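Local coordinates for protein R.Pab1 family restriction endonuclease (Campylobacter coli, PDB 7CFA) that acts as a restriction DNA glycosylase of the R.PabI family, probably excising a base from its recognition sequence in foreign DNA and so leading to strand cleavage, at residues 48-53 and 169-174; 54-59 and 72-77; 82-87 and 234-239; 115-120 and 157-162. The protein carries 2 engineered substitutions. All coordinates share one frame; numbering follows the deposited sequence.

Contact 1: residues 48-53 and 169-174; sequences YVEWQI and MLYFCF
Three firm backbone hydrogen bonds and one weak one join residues 48-53 to the antiparallel residues 169-174. V49 N donates to F174 O over 2.7 Å in an almost straight bond (175°) that lies nearly along the C=O axis, and the return bond from F174 N to V49 O is the weak one. One pair further on, W51 and F172 bond both ways: F172 N reaches W51 O at 2.6 Å and W51 N reaches F172 O at 2.8 Å, each donor standing above the plane of the carbonyl it meets.

Side chains alternate across the sheet. On the face carrying V49, W51, F172 and F174, V49 CB lies over one face of the F174 ring, 4.0 Å from the ring centroid, a CH-pi contact. W51 CE3 meets the edge of the F172 ring at CD2, 3.7 Å away, with both CG atoms anti to their backbone N. On the other face the extended E50 chain runs obliquely past Y171, CG to CD2 3.8 Å, and its buried carboxylate is met by salt bridges to R22 and K24. Q52 CB packs on Y171 CE2 at 3.6 Å, where the strand pairing gives way to an inverse gamma turn centred on Q52. The arrangement is typical of neighbouring central strands in a large antiparallel sheet, with F172, L170 and I53 packed on helix 208-219.

Contact 2: residues 54-59 and 72-77; sequences GYDMVA and KDKKLY
Side chains of M57, K75 and Y77 form the first shell of this antiparallel pairing between residues 54-59 and 72-77. The sulfur of M57 sits over one face of the Y77 ring, SD lying 4.4 Å from the ring centroid and 13° off its normal, a Met-aromatic contact offset toward the rim. A bend at chi3 (55°) brings the methyl CE back to Y77 CD1 and, on its other flank, to within 3.6 Å of K75 CE. The K75 chain is extended beyond CG, runs alongside M57 and covers the methyl of A59, whose CB lies 3.7 Å from K75 CG; its ammonium goes on to a salt bridge with D63.

D56 and K74 meet differently. Their side chains cross obliquely, and the aliphatic part of the lysine passes the carboxylate closely, K74 CD to D56 OD2 3.3 Å. The charged ends are farther apart, with K74 NZ 3.6 Å from D56 OD2, so the salt bridge is long.

Backbone bonds set this arrangement in place. M57 and K75 are a hydrogen-bonded pair: K75 N donates to M57 O over 2.9 Å, nearly along the C=O axis, and M57 N returns the bond to K75 O. A59 N adds a straight bond to D73 O, 2.9 Å long, approaching from above the carbonyl plane.

Strand 73-76 lies between 56-58 and 66-67 in a small antiparallel sheet, while Y55 and L76 turn from this pairing to pack against helix 223-237.

Contact 3: residues 82-87 and 234-239; sequences IIFQFF and EFILNS
F235 O is the best-held polar atom here, gripped by one short side-chain bond: S239 OG donates to it over 2.6 Å, in the carbonyl plane. That bond ties S239 back to the last turn of helix 223-237, with its hydroxyl over the centre of the F235 ring. The same OG lies in the plane of the F84 ring, at its edge, 3.7 Å from F84 CE1. Nearby, N238 ND2 bonds to E234 OE2 across the last turn, meeting the carboxylate from above its plane, and K101 forms a salt bridge with the other oxygen of that group.

No hydrogen bond crosses between residues 82-87 and 234-239; the union is apolar and centred on I236, which points toward helix 79-88 and uses each branch differently. Its CG2, anti to the backbone N, presses on the F87 ring, 3.5 Å from CD2. CG1 goes to the edge of the F84 ring, with F84 CD1 4.0 Å away, and the terminal CD1 reaches across to I83 CG2 at 4.1 Å. Both phenylalanines have CG anti to the backbone N (chi1 174° for F84, -176° for F87), and the two rings take up different parts of I236, F84 meeting CG1 and F87 meeting CG2. F87 CE2 also comes within 3.2 Å of I236 O, while L237 CD2 touches F87 CZ.

Beyond the pair, L97 of helix 94-106 packs on F87, I236 and L237. Since the polar bonds found here stay within each segment or go to residues outside the pair, the two helices are probably held to each other by side-chain shape and burial of apolar surface.

Contact 4: residues 115-120 and 157-162; sequences MKINRT and IKEKQR
Apolar packing carries the meeting of residues 115-120 with 157-162, and two side chains of the first segment do most of it. M115 crosses I157 at about a right angle, its CB 3.9 Å from I157 CG1, before bends at chi2 (-58°) and chi3 carry its sulfur off I157. I117 passes I157 obliquely, CG1 to CG2 4.2 Å, and its terminal CD1 continues to the peptide link after K158, lying 3.6 Å from K158 C and equally far from E159 N. The same methyl touches the aliphatic CG of E159 at 3.8 Å.

Polar groups find their partners elsewhere. The bend at chi2 of E159 accompanies a hydrogen bond between its OE2 and the hydroxyl of Y139, while R119 NH2 stays 5.0 Å from E159 OE2, an opposite charge nearby but not in contact. On the backbone, K116 O bonds to the hydroxyl of Y136 of the second subunit.

Strand 130-145 lies between strands 118-127 and 152-159 in the sheet order, and these segments meet past its side chains V137, Y139 and L142. Without a hydrogen bond between them, the segments meet through aliphatic packing of M115 and I117 on I157, on the K158-E159 peptide and on E159 CG, and any electrostatic help from R119 would probably be modest.

Contacts 1 and 4 belong to one antiparallel sheet, whose strands 166-175 and 152-159 are neighbours; M169 CE packs on K158 CG at 3.7 Å, although the contact centres stand 21 Å apart. Contact 2 follows contact 1 directly in sequence, the chain passing from strand 47-51 into a separate small sheet. From there L76 CD1 links contacts 2 and 3, touching F84 CB at 3.6 Å and F235 CE2 at 3.7 Å, so sheet and helices share an apolar seam. Contacts 3 and 4 lie on opposite sides of the chain's centre, with centres 34 Å apart; contact 3 is thus remote from contact 4, which also touches the second subunit.

Contact 1: residues 48-53 and 169-174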
# COMPACT_ATOMS: atom_id res chain seq x y z
N TYR A 48 -4.76 -16.51 -10.37
CA TYR A 48 -6.06 -15.94 -10.07
C TYR A 48 -6.17 -14.54 -10.68
O TYR A 48 -5.17 -13.86 -10.90
CB TYR A 48 -6.30 -15.85 -8.56
CG TYR A 48 -6.86 -17.11 -7.94
CD1 TYR A 48 -6.10 -18.27 -7.86
CD2 TYR A 48 -8.15 -17.14 -7.42
CE1 TYR A 48 -6.60 -19.42 -7.28
CE2 TYR A 48 -8.66 -18.28 -6.84
CZ TYR A 48 -7.89 -19.42 -6.78
OH TYR A 48 -8.40 -20.56 -6.21
N VAL A 49 -7.41 -14.14 -10.94
CA VAL A 49 -7.71 -12.76 -11.32
C VAL A 49 -8.07 -11.99 -10.06
O VAL A 49 -8.88 -12.45 -9.26
CB VAL A 49 -8.86 -12.71 -12.34
CG1 VAL A 49 -9.23 -11.27 -12.66
CG2 VAL A 49 -8.48 -13.46 -13.61
N GLU A 50 -7.45 -10.82 -9.88
CA GLU A 50 -7.78 -9.93 -8.79
C GLU A 50 -8.50 -8.71 -9.36
O GLU A 50 -7.91 -7.97 -10.15
CB GLU A 50 -6.53 -9.50 -8.01
CG GLU A 50 -6.84 -8.91 -6.65
CD GLU A 50 -5.61 -8.41 -5.93
OE1 GLU A 50 -5.00 -7.43 -6.40
OE2 GLU A 50 -5.24 -9.01 -4.90
N TRP A 51 -9.75 -8.52 -8.96
CA TRP A 51 -10.62 -7.50 -9.53
C TRP A 51 -11.12 -6.59 -8.40
O TRP A 51 -11.99 -6.99 -7.62
CB TRP A 51 -11.79 -8.15 -10.28
CG TRP A 51 -12.73 -7.20 -10.98
CD1 TRP A 51 -12.61 -5.84 -11.09
CD2 TRP A 51 -13.93 -7.56 -11.67
NE1 TRP A 51 -13.67 -5.33 -11.80
CE2 TRP A 51 -14.50 -6.37 -12.17
CE3 TRP A 51 -14.59 -8.77 -11.91
CZ2 TRP A 51 -15.68 -6.35 -12.90
CZ3 TRP A 51 -15.77 -8.75 -12.64
CH2 TRP A 51 -16.30 -7.55 -13.12
N GLN A 52 -10.58 -5.38 -8.32
CA GLN A 52 -11.06 -4.37 -7.38
C GLN A 52 -12.35 -3.78 -7.94
O GLN A 52 -12.37 -2.72 -8.57
CB GLN A 52 -10.00 -3.30 -7.13
CG GLN A 52 -10.39 -2.32 -6.03
CD GLN A 52 -9.33 -1.26 -5.78
OE1 GLN A 52 -8.34 -1.18 -6.50
NE2 GLN A 52 -9.54 -0.45 -4.75
N ILE A 53 -13.44 -4.49 -7.70
CA ILE A 53 -14.71 -4.20 -8.35
C ILE A 53 -15.46 -3.14 -7.56
O ILE A 53 -15.40 -3.09 -6.32
CB ILE A 53 -15.54 -5.50 -8.49
CG1 ILE A 53 -16.82 -5.25 -9.29
CG2 ILE A 53 -15.87 -6.08 -7.12
CD1 ILE A 53 -17.62 -6.50 -9.55
N MET A 169 -11.12 -2.09 1.23
CA MET A 169 -11.07 -2.24 -0.22
C MET A 169 -11.42 -3.68 -0.56
O MET A 169 -10.72 -4.60 -0.12
CB MET A 169 -9.70 -1.86 -0.78
CG MET A 169 -9.46 -0.37 -0.94
SD MET A 169 -9.40 0.52 0.63
CE MET A 169 -7.98 -0.24 1.40
N LEU A 170 -12.48 -3.87 -1.34
CA LEU A 170 -12.95 -5.20 -1.68
C LEU A 170 -12.34 -5.63 -3.01
O LEU A 170 -12.35 -4.87 -3.98
CB LEU A 170 -14.48 -5.23 -1.76
CG LEU A 170 -15.17 -6.59 -1.87
CD1 LEU A 170 -16.51 -6.56 -1.16
CD2 LEU A 170 -15.37 -6.99 -3.33
N TYR A 171 -11.82 -6.85 -3.05
CA TYR A 171 -11.25 -7.44 -4.26
C TYR A 171 -12.00 -8.72 -4.58
O TYR A 171 -12.24 -9.54 -3.69
CB TYR A 171 -9.76 -7.71 -4.09
CG TYR A 171 -8.93 -6.46 -3.93
CD1 TYR A 171 -8.74 -5.89 -2.68
CD2 TYR A 171 -8.33 -5.85 -5.03
CE1 TYR A 171 -7.99 -4.74 -2.52
CE2 TYR A 171 -7.57 -4.70 -4.88
CZ TYR A 171 -7.40 -4.15 -3.63
OH TYR A 171 -6.65 -3.01 -3.48
N PHE A 172 -12.38 -8.88 -5.84
CA PHE A 172 -13.10 -10.05 -6.32
C PHE A 172 -12.11 -10.96 -7.05
O PHE A 172 -11.46 -10.52 -8.00
CB PHE A 172 -14.25 -9.64 -7.23
CG PHE A 172 -15.11 -10.78 -7.70
CD1 PHE A 172 -15.48 -11.79 -6.83
CD2 PHE A 172 -15.56 -10.82 -9.00
CE1 PHE A 172 -16.28 -12.84 -7.26
CE2 PHE A 172 -16.36 -11.86 -9.44
CZ PHE A 172 -16.72 -12.87 -8.57
N CYS A 173 -11.99 -12.20 -6.59
CA CYS A 173 -10.95 -13.10 -7.07
C CYS A 173 -11.54 -14.42 -7.55
O CYS A 173 -12.52 -14.93 -7.00
CB CYS A 173 -9.91 -13.37 -5.98
SG CYS A 173 -9.18 -11.88 -5.27
N PHE A 174 -10.91 -14.98 -8.58
CA PHE A 174 -11.31 -16.25 -9.17
C PHE A 174 -10.19 -16.72 -10.10
O PHE A 174 -9.42 -15.90 -10.61
CB PHE A 174 -12.63 -16.13 -9.94
CG PHE A 174 -12.65 -15.00 -10.92
CD1 PHE A 174 -12.20 -15.18 -12.22
CD2 PHE A 174 -13.13 -13.75 -10.55
CE1 PHE A 174 -12.22 -14.14 -13.13
CE2 PHE A 174 -13.15 -12.71 -11.46
CZ PHE A 174 -12.70 -12.90 -12.75

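Contact 2: residues 54-59 and 72-77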
# COMPACT_ATOMS: atom_id res chain seq x y z
N GLY A 54 -16.18 -2.27 -8.28
CA GLY A 54 -17.04 -1.28 -7.68
C GLY A 54 -18.51 -1.58 -7.93
O GLY A 54 -18.88 -2.53 -8.63
N TYR A 55 -19.36 -0.74 -7.34
CA TYR A 55 -20.79 -0.85 -7.53
C TYR A 55 -21.44 0.42 -8.05
O TYR A 55 -22.65 0.41 -8.34
CB TYR A 55 -21.48 -1.26 -6.21
CG TYR A 55 -21.23 -0.34 -5.04
CD1 TYR A 55 -21.93 0.86 -4.91
CD2 TYR A 55 -20.32 -0.68 -4.04
CE1 TYR A 55 -21.71 1.70 -3.84
CE2 TYR A 55 -20.10 0.16 -2.97
CZ TYR A 55 -20.80 1.35 -2.87
OH TYR A 55 -20.59 2.20 -1.81
N ASP A 56 -20.70 1.52 -8.20
CA ASP A 56 -21.26 2.73 -8.78
C ASP A 56 -20.14 3.57 -9.38
O ASP A 56 -18.95 3.25 -9.25
CB ASP A 56 -22.05 3.54 -7.75
CG ASP A 56 -21.22 3.95 -6.56
OD1 ASP A 56 -20.01 3.64 -6.53
OD2 ASP A 56 -21.78 4.57 -5.64
N MET A 57 -20.54 4.65 -10.04
CA MET A 57 -19.60 5.58 -10.65
C MET A 57 -20.24 6.95 -10.67
O MET A 57 -21.46 7.08 -10.85
CB MET A 57 -19.22 5.14 -12.07
CG MET A 57 -18.22 6.07 -12.75
SD MET A 57 -17.44 5.35 -14.21
CE MET A 57 -18.87 4.91 -15.19
N VAL A 58 -19.43 7.99 -10.45
CA VAL A 58 -19.93 9.35 -10.48
C VAL A 58 -20.51 9.64 -11.85
O VAL A 58 -19.85 9.45 -12.88
CB VAL A 58 -18.81 10.34 -10.11
CG1 VAL A 58 -19.30 11.77 -10.27
CG2 VAL A 58 -18.33 10.09 -8.69
N ALA A 59 -21.75 10.11 -11.88
CA ALA A 59 -22.47 10.35 -13.11
C ALA A 59 -22.58 11.84 -13.38
O ALA A 59 -22.38 12.68 -12.50
CB ALA A 59 -23.88 9.73 -13.05
N LYS A 72 -23.28 13.10 -4.06
CA LYS A 72 -22.87 13.20 -5.45
C LYS A 72 -23.81 12.41 -6.36
O LYS A 72 -24.45 11.44 -5.94
CB LYS A 72 -21.44 12.70 -5.63
CG LYS A 72 -20.38 13.55 -4.95
CD LYS A 72 -18.99 13.02 -5.24
CE LYS A 72 -17.92 13.92 -4.63
NZ LYS A 72 -16.55 13.44 -4.95
N ASP A 73 -23.87 12.84 -7.62
CA ASP A 73 -24.60 12.09 -8.63
C ASP A 73 -23.88 10.79 -8.94
O ASP A 73 -22.68 10.79 -9.25
CB ASP A 73 -24.76 12.92 -9.90
CG ASP A 73 -25.61 14.16 -9.69
OD1 ASP A 73 -26.53 14.11 -8.85
OD2 ASP A 73 -25.36 15.18 -10.37
N LYS A 74 -24.60 9.68 -8.85
CA LYS A 74 -24.04 8.35 -9.05
C LYS A 74 -24.91 7.57 -10.03
O LYS A 74 -26.11 7.81 -10.14
CB LYS A 74 -23.93 7.58 -7.73
CG LYS A 74 -22.93 8.14 -6.74
CD LYS A 74 -21.53 7.60 -7.01
CE LYS A 74 -20.59 7.91 -5.85
NZ LYS A 74 -19.29 7.20 -6.00
N LYS A 75 -24.28 6.63 -10.73
CA LYS A 75 -24.99 5.72 -11.62
C LYS A 75 -24.45 4.31 -11.43
O LYS A 75 -23.39 4.11 -10.85
CB LYS A 75 -24.87 6.15 -13.08
CG LYS A 75 -23.45 6.13 -13.63
CD LYS A 75 -23.43 6.55 -15.09
CE LYS A 75 -22.02 6.53 -15.65
NZ LYS A 75 -22.00 6.88 -17.10
N LEU A 76 -25.22 3.34 -11.92
CA LEU A 76 -24.83 1.95 -11.77
C LEU A 76 -23.55 1.66 -12.55
O LEU A 76 -23.26 2.28 -13.57
CB LEU A 76 -25.95 1.03 -12.26
CG LEU A 76 -27.30 1.17 -11.55
CD1 LEU A 76 -28.27 0.11 -12.03
CD2 LEU A 76 -27.13 1.11 -10.04
N TYR A 77 -22.78 0.70 -12.04
CA TYR A 77 -21.47 0.39 -12.60
C TYR A 77 -21.02 -0.97 -12.09
O TYR A 77 -21.14 -1.26 -10.89
CB TYR A 77 -20.46 1.48 -12.23
CG TYR A 77 -19.06 1.26 -12.76
CD1 TYR A 77 -18.81 1.23 -14.12
CD2 TYR A 77 -17.98 1.13 -11.89
CE1 TYR A 77 -17.52 1.04 -14.60
CE2 TYR A 77 -16.70 0.94 -12.36
CZ TYR A 77 -16.47 0.89 -13.72
OH TYR A 77 -15.19 0.71 -14.19

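Contact 3: residues 82-87 and 234-239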
# COMPACT_ATOMS: atom_id res chain seq x y z
N ILE A 82 -24.45 -5.33 -13.20
CA ILE A 82 -24.68 -6.76 -13.40
C ILE A 82 -25.98 -7.19 -12.74
O ILE A 82 -26.80 -7.89 -13.34
CB ILE A 82 -23.48 -7.58 -12.88
CG1 ILE A 82 -22.24 -7.33 -13.74
CG2 ILE A 82 -23.82 -9.06 -12.83
CD1 ILE A 82 -20.94 -7.75 -13.08
N ILE A 83 -26.19 -6.76 -11.49
CA ILE A 83 -27.40 -7.12 -10.78
C ILE A 83 -28.62 -6.49 -11.44
O ILE A 83 -29.70 -7.11 -11.49
CB ILE A 83 -27.27 -6.71 -9.30
CG1 ILE A 83 -26.16 -7.52 -8.63
CG2 ILE A 83 -28.59 -6.89 -8.56
CD1 ILE A 83 -25.92 -7.17 -7.18
N PHE A 84 -28.48 -5.28 -11.98
CA PHE A 84 -29.61 -4.63 -12.65
C PHE A 84 -30.05 -5.42 -13.88
O PHE A 84 -31.25 -5.61 -14.10
CB PHE A 84 -29.23 -3.20 -13.04
CG PHE A 84 -30.27 -2.50 -13.87
CD1 PHE A 84 -31.35 -1.88 -13.26
CD2 PHE A 84 -30.16 -2.45 -15.25
CE1 PHE A 84 -32.31 -1.23 -14.02
CE2 PHE A 84 -31.11 -1.81 -16.01
CZ PHE A 84 -32.19 -1.20 -15.40
N GLN A 85 -29.09 -5.87 -14.69
CA GLN A 85 -29.45 -6.57 -15.93
C GLN A 85 -30.09 -7.92 -15.64
O GLN A 85 -31.03 -8.33 -16.33
CB GLN A 85 -28.21 -6.74 -16.81
CG GLN A 85 -27.63 -5.43 -17.33
CD GLN A 85 -26.51 -5.64 -18.33
OE1 GLN A 85 -26.61 -6.47 -19.24
NE2 GLN A 85 -25.42 -4.90 -18.16
N PHE A 86 -29.59 -8.64 -14.62
CA PHE A 86 -30.18 -9.93 -14.29
C PHE A 86 -31.54 -9.77 -13.61
O PHE A 86 -32.38 -10.66 -13.71
CB PHE A 86 -29.23 -10.74 -13.42
CG PHE A 86 -28.19 -11.48 -14.21
CD1 PHE A 86 -28.41 -12.80 -14.58
CD2 PHE A 86 -27.02 -10.86 -14.59
CE1 PHE A 86 -27.46 -13.49 -15.31
CE2 PHE A 86 -26.07 -11.54 -15.33
CZ PHE A 86 -26.29 -12.86 -15.69
N PHE A 87 -31.76 -8.64 -12.93
CA PHE A 87 -33.10 -8.34 -12.45
C PHE A 87 -34.00 -7.88 -13.59
O PHE A 87 -35.20 -8.16 -13.57
CB PHE A 87 -33.05 -7.26 -11.36
CG PHE A 87 -34.39 -6.96 -10.76
CD1 PHE A 87 -34.91 -7.76 -9.76
CD2 PHE A 87 -35.13 -5.87 -11.19
CE1 PHE A 87 -36.14 -7.49 -9.20
CE2 PHE A 87 -36.36 -5.59 -10.64
CZ PHE A 87 -36.87 -6.40 -9.64
N GLU A 234 -33.15 0.05 -4.06
CA GLU A 234 -34.43 0.73 -4.27
C GLU A 234 -34.61 1.13 -5.73
O GLU A 234 -35.71 1.04 -6.27
CB GLU A 234 -34.52 1.95 -3.36
CG GLU A 234 -35.90 2.59 -3.30
CD GLU A 234 -36.91 1.74 -2.54
OE1 GLU A 234 -36.48 0.85 -1.77
OE2 GLU A 234 -38.13 1.97 -2.71
N PHE A 235 -33.52 1.56 -6.38
CA PHE A 235 -33.61 1.94 -7.79
C PHE A 235 -33.87 0.73 -8.67
O PHE A 235 -34.65 0.81 -9.63
CB PHE A 235 -32.32 2.65 -8.21
CG PHE A 235 -32.21 2.86 -9.70
CD1 PHE A 235 -32.85 3.92 -10.32
CD2 PHE A 235 -31.45 1.99 -10.48
CE1 PHE A 235 -32.74 4.11 -11.68
CE2 PHE A 235 -31.34 2.18 -11.84
CZ PHE A 235 -31.99 3.24 -12.45
N ILE A 236 -33.24 -0.40 -8.36
CA ILE A 236 -33.44 -1.60 -9.17
C ILE A 236 -34.84 -2.17 -8.96
O ILE A 236 -35.52 -2.55 -9.92
CB ILE A 236 -32.35 -2.64 -8.85
CG1 ILE A 236 -30.97 -2.11 -9.26
CG2 ILE A 236 -32.64 -3.96 -9.54
CD1 ILE A 236 -29.82 -3.04 -8.92
N LEU A 237 -35.30 -2.20 -7.70
CA LEU A 237 -36.63 -2.73 -7.42
C LEU A 237 -37.72 -1.92 -8.12
O LEU A 237 -38.72 -2.48 -8.57
CB LEU A 237 -36.88 -2.76 -5.91
CG LEU A 237 -36.18 -3.87 -5.13
CD1 LEU A 237 -36.40 -3.70 -3.63
CD2 LEU A 237 -36.69 -5.23 -5.59
N ASN A 238 -37.53 -0.60 -8.23
CA ASN A 238 -38.50 0.28 -8.86
C ASN A 238 -38.27 0.43 -10.36
O ASN A 238 -38.63 1.47 -10.94
CB ASN A 238 -38.50 1.64 -8.18
CG ASN A 238 -38.92 1.56 -6.73
OD1 ASN A 238 -39.75 0.73 -6.35
ND2 ASN A 238 -38.35 2.43 -5.89
N SER A 239 -37.67 -0.57 -11.01
CA SER A 239 -37.41 -0.50 -12.44
C SER A 239 -38.30 -1.48 -13.20
O SER A 239 -39.16 -2.14 -12.61
CB SER A 239 -35.94 -0.79 -12.73
OG SER A 239 -35.10 0.17 -12.10

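Contact 4: residues 115-120 and 157-162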
# COMPACT_ATOMS: atom_id res chain seq x y z
N MET A 115 -13.24 -3.75 12.35
CA MET A 115 -11.88 -4.10 11.96
C MET A 115 -10.91 -3.04 12.47
O MET A 115 -11.14 -1.83 12.28
CB MET A 115 -11.77 -4.25 10.45
CG MET A 115 -12.57 -5.43 9.90
SD MET A 115 -12.09 -7.02 10.61
CE MET A 115 -13.47 -7.35 11.70
N LYS A 116 -9.84 -3.48 13.12
CA LYS A 116 -8.90 -2.59 13.78
C LYS A 116 -7.50 -2.80 13.23
O LYS A 116 -7.06 -3.94 13.05
CB LYS A 116 -8.90 -2.81 15.30
CG LYS A 116 -10.26 -2.63 15.96
CD LYS A 116 -10.76 -1.20 15.86
CE LYS A 116 -12.15 -1.06 16.45
NZ LYS A 116 -12.77 0.26 16.14
N ILE A 117 -6.82 -1.70 12.96
CA ILE A 117 -5.39 -1.72 12.66
C ILE A 117 -4.64 -1.58 13.98
O ILE A 117 -4.91 -0.65 14.76
CB ILE A 117 -5.02 -0.60 11.68
CG1 ILE A 117 -5.70 -0.84 10.33
CG2 ILE A 117 -3.51 -0.51 11.51
CD1 ILE A 117 -5.41 0.22 9.29
N ASN A 118 -3.72 -2.50 14.24
CA ASN A 118 -3.04 -2.60 15.52
C ASN A 118 -1.60 -2.11 15.40
O ASN A 118 -0.93 -2.37 14.40
CB ASN A 118 -3.04 -4.04 16.04
CG ASN A 118 -4.41 -4.52 16.43
OD1 ASN A 118 -5.21 -3.77 16.99
ND2 ASN A 118 -4.70 -5.78 16.15
N ARG A 119 -1.13 -1.42 16.44
CA ARG A 119 0.28 -1.11 16.61
C ARG A 119 0.75 -1.83 17.86
O ARG A 119 0.15 -1.69 18.93
CB ARG A 119 0.51 0.40 16.73
CG ARG A 119 0.14 1.17 15.47
CD ARG A 119 0.36 2.66 15.66
NE ARG A 119 -0.03 3.43 14.48
CZ ARG A 119 0.81 3.81 13.52
NH1 ARG A 119 2.09 3.49 13.60
NH2 ARG A 119 0.36 4.50 12.48
N THR A 120 1.82 -2.60 17.73
CA THR A 120 2.28 -3.39 18.87
C THR A 120 3.23 -2.57 19.74
O THR A 120 3.71 -1.50 19.37
CB THR A 120 2.98 -4.67 18.40
OG1 THR A 120 4.23 -4.33 17.79
CG2 THR A 120 2.12 -5.42 17.41
N ILE A 157 -7.98 -3.87 4.81
CA ILE A 157 -8.26 -2.76 5.72
C ILE A 157 -7.02 -1.88 5.81
O ILE A 157 -5.95 -2.34 6.20
CB ILE A 157 -8.67 -3.28 7.11
CG1 ILE A 157 -9.87 -4.22 7.01
CG2 ILE A 157 -8.97 -2.12 8.04
CD1 ILE A 157 -11.11 -3.56 6.43
N LYS A 158 -7.17 -0.61 5.43
CA LYS A 158 -6.10 0.37 5.50
C LYS A 158 -6.59 1.61 6.24
O LYS A 158 -7.78 1.76 6.53
CB LYS A 158 -5.58 0.74 4.11
CG LYS A 158 -4.87 -0.38 3.37
CD LYS A 158 -3.56 -0.76 4.05
CE LYS A 158 -2.85 -1.87 3.29
NZ LYS A 158 -1.55 -2.25 3.91
N GLU A 159 -5.66 2.51 6.54
CA GLU A 159 -6.01 3.74 7.23
C GLU A 159 -6.77 4.68 6.30
O GLU A 159 -6.50 4.74 5.10
CB GLU A 159 -4.76 4.45 7.75
CG GLU A 159 -3.86 3.61 8.64
CD GLU A 159 -2.79 2.87 7.85
OE1 GLU A 159 -2.93 2.76 6.62
OE2 GLU A 159 -1.81 2.40 8.47
N LYS A 160 -7.72 5.42 6.87
CA LYS A 160 -8.40 6.46 6.10
C LYS A 160 -7.43 7.59 5.81
O LYS A 160 -6.74 8.08 6.71
CB LYS A 160 -9.62 6.98 6.86
CG LYS A 160 -10.80 6.03 6.92
CD LYS A 160 -12.01 6.74 7.49
CE LYS A 160 -13.21 5.82 7.59
NZ LYS A 160 -13.58 5.24 6.27
N GLN A 161 -7.38 8.02 4.55
CA GLN A 161 -6.48 9.09 4.15
C GLN A 161 -7.06 10.43 4.60
O GLN A 161 -8.19 10.77 4.23
CB GLN A 161 -6.26 9.08 2.64
CG GLN A 161 -5.59 7.82 2.14
CD GLN A 161 -4.21 7.62 2.73
OE1 GLN A 161 -3.38 8.53 2.74
NE2 GLN A 161 -3.95 6.42 3.23
N ARG A 162 -6.29 11.17 5.39
CA ARG A 162 -6.71 12.49 5.88
C ARG A 162 -7.99 12.40 6.71
O ARG A 162 -8.83 13.30 6.68
CB ARG A 162 -6.88 13.47 4.73
CG ARG A 162 -5.62 13.72 3.94
CD ARG A 162 -5.87 14.70 2.81
NE ARG A 162 -6.33 15.99 3.31
CZ ARG A 162 -5.53 17.01 3.57
NH1 ARG A 162 -4.22 16.91 3.36
NH2 ARG A 162 -6.03 18.15 4.04